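Local coordinates for flap endonuclease 1 (PDB 3ORY), which probably cleaves the 5' flaps of branched DNA during replication and repair, as a structure-specific nuclease of the XPG/FEN1 family, at residues A[18-30]-A[220-233]. Residues are numbered along the deposited sequence; the frame is centred on the assembly and turned at random.
Sequences IIPGEAKTVIEDL and KPELIELDKLLVQL
Leu229 CD1 meets Ile19 CD1 and Pro20 CD at 3.7 Å each, both side chains crossing the leucine at about a right angle, at the tightly packed end of the contact. With CG anti to N (chi1 172°), Leu229 brings its methyls to these partners, while Ala23 CB rests on Leu229 CA and Leu233 CD2 lies 3.4 Å from Ile18 O. Leu191 also touches Leu229, and Leu265 of helix 261-271 touches both Ile18 and Leu233. Strand 24-26 runs antiparallel to 222-225 (159° between directions), an added edge strand of the mixed sheet: Thr25 and Leu223 exchange two N-H...O bonds, N to O 2.8 Å in each, and just past the strands Ile27 N bonds to Pro221 O (2.8 Å). The solvent side is looser. Gln232 OE1 lies 3.4 Å from Glu22 CD, carboxylate and amide planes 35° apart, without a hydrogen bond. Lys220, extended past Val26 CG1, forms a salt bridge from NZ to the syn lone pair of Glu28 OE1 (NZ to OE1 3.0 Å). With an alanine replacing Lys220, Glu28 would probably lose this countercharge and Val26 CG1 the CD packed against it. Backbone bonds and aliphatic groups thus join N-terminal and I-region parts, the one intersegment salt bridge lying solvent-side.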
ATOM      1  N   ILE A  18      10.775 -13.157   3.331  1.00 36.76           N
ATOM      2  CA  ILE A  18      10.871 -13.950   4.558  1.00 36.43           C
ATOM      3  C   ILE A  18       9.542 -14.558   5.004  1.00 36.28           C
ATOM      4  O   ILE A  18       9.519 -15.336   5.955  1.00 36.14           O
ATOM      5  CB  ILE A  18      11.570 -13.224   5.752  1.00 36.06           C
ATOM      6  CG1 ILE A  18      10.745 -12.028   6.245  1.00 35.20           C
ATOM      7  CG2 ILE A  18      12.996 -12.829   5.389  1.00 35.92           C
ATOM      8  CD1 ILE A  18      11.124 -11.562   7.667  1.00 33.62           C
ATOM      9  N   ILE A  19       8.445 -14.231   4.323  1.00 35.64           N
ATOM     10  CA  ILE A  19       7.154 -14.835   4.671  1.00 35.76           C
ATOM     11  C   ILE A  19       7.111 -16.320   4.257  1.00 36.95           C
ATOM     12  O   ILE A  19       7.178 -16.622   3.073  1.00 37.15           O
ATOM     13  CB  ILE A  19       5.953 -14.106   4.023  1.00 35.14           C
ATOM     14  CG1 ILE A  19       5.979 -12.588   4.312  1.00 34.15           C
ATOM     15  CG2 ILE A  19       4.642 -14.751   4.476  1.00 35.03           C
ATOM     16  CD1 ILE A  19       5.907 -12.207   5.800  1.00 31.88           C
ATOM     17  N   PRO A  20       6.985 -17.241   5.232  1.00 37.84           N
ATOM     18  CA  PRO A  20       6.903 -18.656   4.852  1.00 39.13           C
ATOM     19  C   PRO A  20       5.545 -19.007   4.240  1.00 40.14           C
ATOM     20  O   PRO A  20       4.539 -18.340   4.523  1.00 39.09           O
ATOM     21  CB  PRO A  20       7.119 -19.413   6.167  1.00 39.13           C
ATOM     22  CG  PRO A  20       6.982 -18.404   7.273  1.00 38.75           C
ATOM     23  CD  PRO A  20       6.805 -17.029   6.681  1.00 37.19           C
ATOM     24  N   GLY A  21       5.539 -20.046   3.399  1.00 41.33           N
ATOM     25  CA  GLY A  21       4.334 -20.536   2.731  1.00 42.41           C
ATOM     26  C   GLY A  21       3.164 -20.814   3.654  1.00 42.87           C
ATOM     27  O   GLY A  21       2.020 -20.500   3.321  1.00 42.79           O
ATOM     28  N   GLU A  22       3.449 -21.391   4.819  1.00 43.44           N
ATOM     29  CA  GLU A  22       2.404 -21.741   5.787  1.00 44.58           C
ATOM     30  C   GLU A  22       1.694 -20.522   6.390  1.00 43.72           C
ATOM     31  O   GLU A  22       0.614 -20.654   6.970  1.00 43.86           O
ATOM     32  CB  GLU A  22       2.969 -22.601   6.919  1.00 45.08           C
ATOM     33  CG  GLU A  22       3.595 -23.921   6.482  1.00 48.81           C
ATOM     34  CD  GLU A  22       5.113 -23.843   6.320  1.00 51.65           C
ATOM     35  OE1 GLU A  22       5.632 -22.819   5.803  1.00 51.12           O
ATOM     36  OE2 GLU A  22       5.784 -24.828   6.712  1.00 53.17           O
ATOM     37  N   ALA A  23       2.307 -19.348   6.252  1.00 43.16           N
ATOM     38  CA  ALA A  23       1.782 -18.113   6.851  1.00 42.73           C
ATOM     39  C   ALA A  23       0.900 -17.284   5.903  1.00 42.72           C
ATOM     40  O   ALA A  23       0.194 -16.368   6.342  1.00 42.12           O
ATOM     41  CB  ALA A  23       2.934 -17.266   7.400  1.00 42.26           C
ATOM     42  N   LYS A  24       0.945 -17.603   4.610  1.00 43.29           N
ATOM     43  CA  LYS A  24       0.127 -16.901   3.623  1.00 43.79           C
ATOM     44  C   LYS A  24      -0.887 -17.824   2.955  1.00 44.83           C
ATOM     45  O   LYS A  24      -0.606 -18.998   2.709  1.00 45.26           O
ATOM     46  CB  LYS A  24       0.991 -16.182   2.579  1.00 43.61           C
ATOM     47  CG  LYS A  24       2.035 -17.043   1.910  1.00 45.26           C
ATOM     48  CD  LYS A  24       3.059 -16.194   1.163  1.00 45.98           C
ATOM     49  CE  LYS A  24       4.293 -17.040   0.835  1.00 46.37           C
ATOM     50  NZ  LYS A  24       5.322 -16.265   0.099  1.00 46.53           N
ATOM     51  N   THR A  25      -2.076 -17.290   2.701  1.00 44.88           N
ATOM     52  CA  THR A  25      -3.116 -18.013   1.982  1.00 46.03           C
ATOM     53  C   THR A  25      -3.439 -17.241   0.716  1.00 46.55           C
ATOM     54  O   THR A  25      -3.831 -16.072   0.786  1.00 45.73           O
ATOM     55  CB  THR A  25      -4.393 -18.151   2.829  1.00 45.76           C
ATOM     56  OG1 THR A  25      -4.077 -18.814   4.052  1.00 45.91           O
ATOM     57  CG2 THR A  25      -5.450 -18.953   2.098  1.00 46.91           C
ATOM     58  N   VAL A  26      -3.260 -17.884  -0.433  1.00 47.83           N
ATOM     59  CA  VAL A  26      -3.646 -17.294  -1.712  1.00 49.22           C
ATOM     60  C   VAL A  26      -5.180 -17.201  -1.781  1.00 50.25           C
ATOM     61  O   VAL A  26      -5.883 -18.176  -1.506  1.00 50.89           O
ATOM     62  CB  VAL A  26      -3.059 -18.086  -2.914  1.00 49.95           C
ATOM     63  CG1 VAL A  26      -3.513 -17.495  -4.239  1.00 50.60           C
ATOM     64  CG2 VAL A  26      -1.535 -18.100  -2.848  1.00 50.00           C
ATOM     65  N   ILE A  27      -5.685 -16.012  -2.095  1.00 50.65           N
ATOM     66  CA  ILE A  27      -7.113 -15.799  -2.283  1.00 52.22           C
ATOM     67  C   ILE A  27      -7.339 -15.868  -3.782  1.00 53.70           C
ATOM     68  O   ILE A  27      -6.777 -15.058  -4.527  1.00 53.45           O
ATOM     69  CB  ILE A  27      -7.582 -14.414  -1.720  1.00 51.52           C
ATOM     70  CG1 ILE A  27      -7.224 -14.254  -0.234  1.00 50.96           C
ATOM     71  CG2 ILE A  27      -9.075 -14.195  -1.955  1.00 51.85           C
ATOM     72  CD1 ILE A  27      -7.780 -15.338   0.691  1.00 52.54           C
ATOM     73  N   GLU A  28      -8.139 -16.839  -4.227  1.00 55.84           N
ATOM     74  CA  GLU A  28      -8.298 -17.106  -5.664  1.00 57.86           C
ATOM     75  C   GLU A  28      -8.823 -15.916  -6.463  1.00 58.37           C
ATOM     76  O   GLU A  28      -8.315 -15.626  -7.552  1.00 58.97           O
ATOM     77  CB  GLU A  28      -9.120 -18.372  -5.927  1.00 58.97           C
ATOM     78  CG  GLU A  28      -8.361 -19.672  -5.610  1.00 60.64           C
ATOM     79  CD  GLU A  28      -6.890 -19.671  -6.074  1.00 61.56           C
ATOM     80  OE1 GLU A  28      -6.594 -19.238  -7.212  1.00 62.54           O
ATOM     81  OE2 GLU A  28      -6.024 -20.123  -5.292  1.00 61.52           O
ATOM     82  N   ASP A  29      -9.824 -15.229  -5.915  1.00 58.72           N
ATOM     83  CA  ASP A  29     -10.253 -13.915  -6.422  1.00 58.68           C
ATOM     84  C   ASP A  29     -10.912 -13.087  -5.318  1.00 57.59           C
ATOM     85  O   ASP A  29     -11.211 -13.596  -4.236  1.00 58.01           O
ATOM     86  CB  ASP A  29     -11.189 -14.048  -7.639  1.00 59.86           C
ATOM     87  CG  ASP A  29     -12.347 -15.020  -7.402  1.00 62.25           C
ATOM     88  OD1 ASP A  29     -12.606 -15.407  -6.236  1.00 63.91           O
ATOM     89  OD2 ASP A  29     -13.000 -15.402  -8.399  1.00 64.87           O
ATOM     90  N   LEU A  30     -11.144 -11.813  -5.610  1.00 56.51           N
ATOM     91  CA  LEU A  30     -11.771 -10.884  -4.674  1.00 55.09           C
ATOM     92  C   LEU A  30     -13.056 -11.409  -4.012  1.00 54.81           C
ATOM     93  O   LEU A  30     -13.286 -11.153  -2.831  1.00 54.14           O
ATOM     94  CB  LEU A  30     -12.030  -9.548  -5.379  1.00 54.97           C
ATOM     95  CG  LEU A  30     -11.041  -8.377  -5.301  1.00 54.61           C
ATOM     96  CD1 LEU A  30      -9.592  -8.801  -5.136  1.00 54.93           C
ATOM     97  CD2 LEU A  30     -11.198  -7.477  -6.526  1.00 55.43           C
ATOM     98  N   LYS A 220      -2.567 -12.318  -7.532  1.00 47.21           N
ATOM     99  CA  LYS A 220      -3.719 -12.671  -6.699  1.00 46.12           C
ATOM    100  C   LYS A 220      -3.599 -12.079  -5.293  1.00 44.12           C
ATOM    101  O   LYS A 220      -2.495 -11.943  -4.773  1.00 43.32           O
ATOM    102  CB  LYS A 220      -3.860 -14.195  -6.599  1.00 46.82           C
ATOM    103  CG  LYS A 220      -4.246 -14.878  -7.910  1.00 48.97           C
ATOM    104  CD  LYS A 220      -4.210 -16.389  -7.764  1.00 50.98           C
ATOM    105  CE  LYS A 220      -4.576 -17.093  -9.068  1.00 52.51           C
ATOM    106  NZ  LYS A 220      -4.230 -18.545  -8.999  1.00 54.87           N
ATOM    107  N   PRO A 221      -4.735 -11.740  -4.665  1.00 43.03           N
ATOM    108  CA  PRO A 221      -4.638 -11.265  -3.286  1.00 41.92           C
ATOM    109  C   PRO A 221      -4.174 -12.391  -2.366  1.00 41.56           C
ATOM    110  O   PRO A 221      -4.379 -13.567  -2.682  1.00 41.93           O
ATOM    111  CB  PRO A 221      -6.074 -10.853  -2.940  1.00 41.84           C
ATOM    112  CG  PRO A 221      -6.792 -10.774  -4.248  1.00 42.82           C
ATOM    113  CD  PRO A 221      -6.128 -11.770  -5.139  1.00 43.41           C
ATOM    114  N   GLU A 222      -3.536 -12.027  -1.257  1.00 40.20           N
ATOM    115  CA  GLU A 222      -3.061 -13.009  -0.282  1.00 40.15           C
ATOM    116  C   GLU A 222      -3.322 -12.547   1.150  1.00 39.14           C
ATOM    117  O   GLU A 222      -3.185 -11.357   1.470  1.00 37.65           O
ATOM    118  CB  GLU A 222      -1.577 -13.329  -0.494  1.00 40.38           C
ATOM    119  CG  GLU A 222      -0.622 -12.167  -0.250  1.00 42.39           C
ATOM    120  CD  GLU A 222       0.833 -12.496  -0.571  1.00 44.30           C
ATOM    121  OE1 GLU A 222       1.096 -13.505  -1.251  1.00 46.60           O
ATOM    122  OE2 GLU A 222       1.721 -11.730  -0.144  1.00 45.03           O
ATOM    123  N   LEU A 223      -3.722 -13.497   1.990  1.00 38.49           N
ATOM    124  CA  LEU A 223      -3.972 -13.244   3.400  1.00 38.03           C
ATOM    125  C   LEU A 223      -2.774 -13.690   4.232  1.00 37.59           C
ATOM    126  O   LEU A 223      -2.285 -14.810   4.083  1.00 37.70           O
ATOM    127  CB  LEU A 223      -5.235 -13.983   3.863  1.00 38.56           C
ATOM    128  CG  LEU A 223      -5.515 -14.085   5.372  1.00 39.30           C
ATOM    129  CD1 LEU A 223      -5.894 -12.728   5.952  1.00 39.67           C
ATOM    130  CD2 LEU A 223      -6.607 -15.117   5.657  1.00 41.49           C
ATOM    131  N   ILE A 224      -2.298 -12.805   5.101  1.00 36.43           N
ATOM    132  CA  ILE A 224      -1.260 -13.168   6.056  1.00 36.26           C
ATOM    133  C   ILE A 224      -1.780 -12.929   7.461  1.00 35.98           C
ATOM    134  O   ILE A 224      -2.205 -11.821   7.799  1.00 35.20           O
ATOM    135  CB  ILE A 224       0.043 -12.371   5.828  1.00 35.90           C
ATOM    136  CG1 ILE A 224       0.599 -12.654   4.438  1.00 36.11           C
ATOM    137  CG2 ILE A 224       1.082 -12.694   6.925  1.00 35.87           C
ATOM    138  CD1 ILE A 224       1.442 -11.531   3.882  1.00 36.10           C
ATOM    139  N   GLU A 225      -1.743 -13.969   8.284  1.00 36.35           N
ATOM    140  CA  GLU A 225      -2.198 -13.852   9.659  1.00 36.41           C
ATOM    141  C   GLU A 225      -0.994 -13.689  10.577  1.00 35.64           C
ATOM    142  O   GLU A 225      -0.023 -14.432  10.462  1.00 35.51           O
ATOM    143  CB  GLU A 225      -3.049 -15.068  10.049  1.00 38.14           C
ATOM    144  CG  GLU A 225      -4.335 -15.190   9.218  1.00 40.72           C
ATOM    145  CD  GLU A 225      -5.033 -16.529   9.389  1.00 45.62           C
ATOM    146  OE1 GLU A 225      -4.524 -17.548   8.865  1.00 47.39           O
ATOM    147  OE2 GLU A 225      -6.100 -16.557  10.035  1.00 46.82           O
ATOM    148  N   LEU A 226      -1.071 -12.710  11.478  1.00 34.53           N
ATOM    149  CA  LEU A 226       0.056 -12.338  12.335  1.00 34.01           C
ATOM    150  C   LEU A 226       0.548 -13.466  13.241  1.00 34.83           C
ATOM    151  O   LEU A 226       1.707 -13.871  13.151  1.00 33.94           O
ATOM    152  CB  LEU A 226      -0.286 -11.121  13.199  1.00 32.67           C
ATOM    153  CG  LEU A 226       0.768 -10.624  14.198  1.00 31.89           C
ATOM    154  CD1 LEU A 226       2.115 -10.284  13.512  1.00 29.29           C
ATOM    155  CD2 LEU A 226       0.239  -9.418  14.968  1.00 30.24           C
ATOM    156  N   ASP A 227      -0.320 -13.942  14.133  1.00 36.01           N
ATOM    157  CA  ASP A 227       0.134 -14.904  15.142  1.00 37.62           C
ATOM    158  C   ASP A 227       0.674 -16.179  14.450  1.00 37.37           C
ATOM    159  O   ASP A 227       1.678 -16.744  14.875  1.00 38.25           O
ATOM    160  CB  ASP A 227      -0.939 -15.160  16.230  1.00 38.68           C
ATOM    161  CG  ASP A 227      -1.006 -14.024  17.308  1.00 41.38           C
ATOM    162  OD1 ASP A 227      -0.122 -13.134  17.374  1.00 42.94           O
ATOM    163  OD2 ASP A 227      -1.970 -14.013  18.109  1.00 45.31           O
ATOM    164  N   LYS A 228       0.055 -16.561  13.337  1.00 36.95           N
ATOM    165  CA  LYS A 228       0.530 -17.653  12.477  1.00 36.75           C
ATOM    166  C   LYS A 228       1.921 -17.399  11.870  1.00 35.46           C
ATOM    167  O   LYS A 228       2.788 -18.290  11.857  1.00 35.35           O
ATOM    168  CB  LYS A 228      -0.476 -17.853  11.353  1.00 37.76           C
ATOM    169  CG  LYS A 228      -0.643 -19.266  10.865  1.00 40.52           C
ATOM    170  CD  LYS A 228      -1.909 -19.338  10.028  1.00 43.55           C
ATOM    171  CE  LYS A 228      -2.212 -20.748   9.561  1.00 46.83           C
ATOM    172  NZ  LYS A 228      -3.344 -20.710   8.594  1.00 48.65           N
ATOM    173  N   LEU A 229       2.121 -16.187  11.348  1.00 33.04           N
ATOM    174  CA  LEU A 229       3.428 -15.746  10.862  1.00 31.71           C
ATOM    175  C   LEU A 229       4.507 -15.849  11.945  1.00 31.22           C
ATOM    176  O   LEU A 229       5.615 -16.327  11.698  1.00 30.91           O
ATOM    177  CB  LEU A 229       3.340 -14.298  10.348  1.00 30.42           C
ATOM    178  CG  LEU A 229       4.639 -13.578   9.964  1.00 30.72           C
ATOM    179  CD1 LEU A 229       5.372 -14.302   8.816  1.00 32.16           C
ATOM    180  CD2 LEU A 229       4.342 -12.129   9.572  1.00 29.65           C
ATOM    181  N   LEU A 230       4.182 -15.366  13.138  1.00 30.84           N
ATOM    182  CA  LEU A 230       5.142 -15.342  14.232  1.00 30.62           C
ATOM    183  C   LEU A 230       5.552 -16.760  14.643  1.00 31.80           C
ATOM    184  O   LEU A 230       6.739 -17.031  14.851  1.00 31.89           O
ATOM    185  CB  LEU A 230       4.569 -14.559  15.423  1.00 30.19           C
ATOM    186  CG  LEU A 230       4.281 -13.064  15.222  1.00 28.35           C
ATOM    187  CD1 LEU A 230       3.607 -12.473  16.472  1.00 28.59           C
ATOM    188  CD2 LEU A 230       5.545 -12.259  14.865  1.00 25.75           C
ATOM    189  N   VAL A 231       4.570 -17.657  14.742  1.00 32.86           N
ATOM    190  CA  VAL A 231       4.817 -19.066  15.088  1.00 34.26           C
ATOM    191  C   VAL A 231       5.695 -19.751  14.030  1.00 34.78           C
ATOM    192  O   VAL A 231       6.706 -20.366  14.375  1.00 34.44           O
ATOM    193  CB  VAL A 231       3.499 -19.879  15.275  1.00 35.19           C
ATOM    194  CG1 VAL A 231       3.794 -21.375  15.463  1.00 35.16           C
ATOM    195  CG2 VAL A 231       2.681 -19.355  16.469  1.00 35.68           C
ATOM    196  N   GLN A 232       5.309 -19.634  12.755  1.00 34.89           N
ATOM    197  CA  GLN A 232       6.054 -20.269  11.654  1.00 35.89           C
ATOM    198  C   GLN A 232       7.494 -19.771  11.584  1.00 35.05           C
ATOM    199  O   GLN A 232       8.417 -20.547  11.353  1.00 34.89           O
ATOM    200  CB  GLN A 232       5.368 -20.038  10.300  1.00 36.49           C
ATOM    201  CG  GLN A 232       4.141 -20.894  10.057  1.00 40.69           C
ATOM    202  CD  GLN A 232       4.425 -22.376  10.218  1.00 45.38           C
ATOM    203  OE1 GLN A 232       5.359 -22.919   9.612  1.00 48.05           O
ATOM    204  NE2 GLN A 232       3.627 -23.040  11.051  1.00 47.34           N
ATOM    205  N   LEU A 233       7.676 -18.471  11.792  1.00 33.76           N
ATOM    206  CA  LEU A 233       9.022 -17.889  11.804  1.00 33.29           C
ATOM    207  C   LEU A 233       9.781 -18.186  13.095  1.00 32.65           C
ATOM    208  O   LEU A 233      10.996 -18.018  13.153  1.00 32.61           O
ATOM    209  CB  LEU A 233       8.966 -16.377  11.553  1.00 32.67           C
ATOM    210  CG  LEU A 233       8.738 -15.896  10.114  1.00 34.00           C
ATOM    211  CD1 LEU A 233       8.762 -14.382  10.046  1.00 34.68           C
ATOM    212  CD2 LEU A 233       9.780 -16.469   9.175  1.00 36.88           C
TER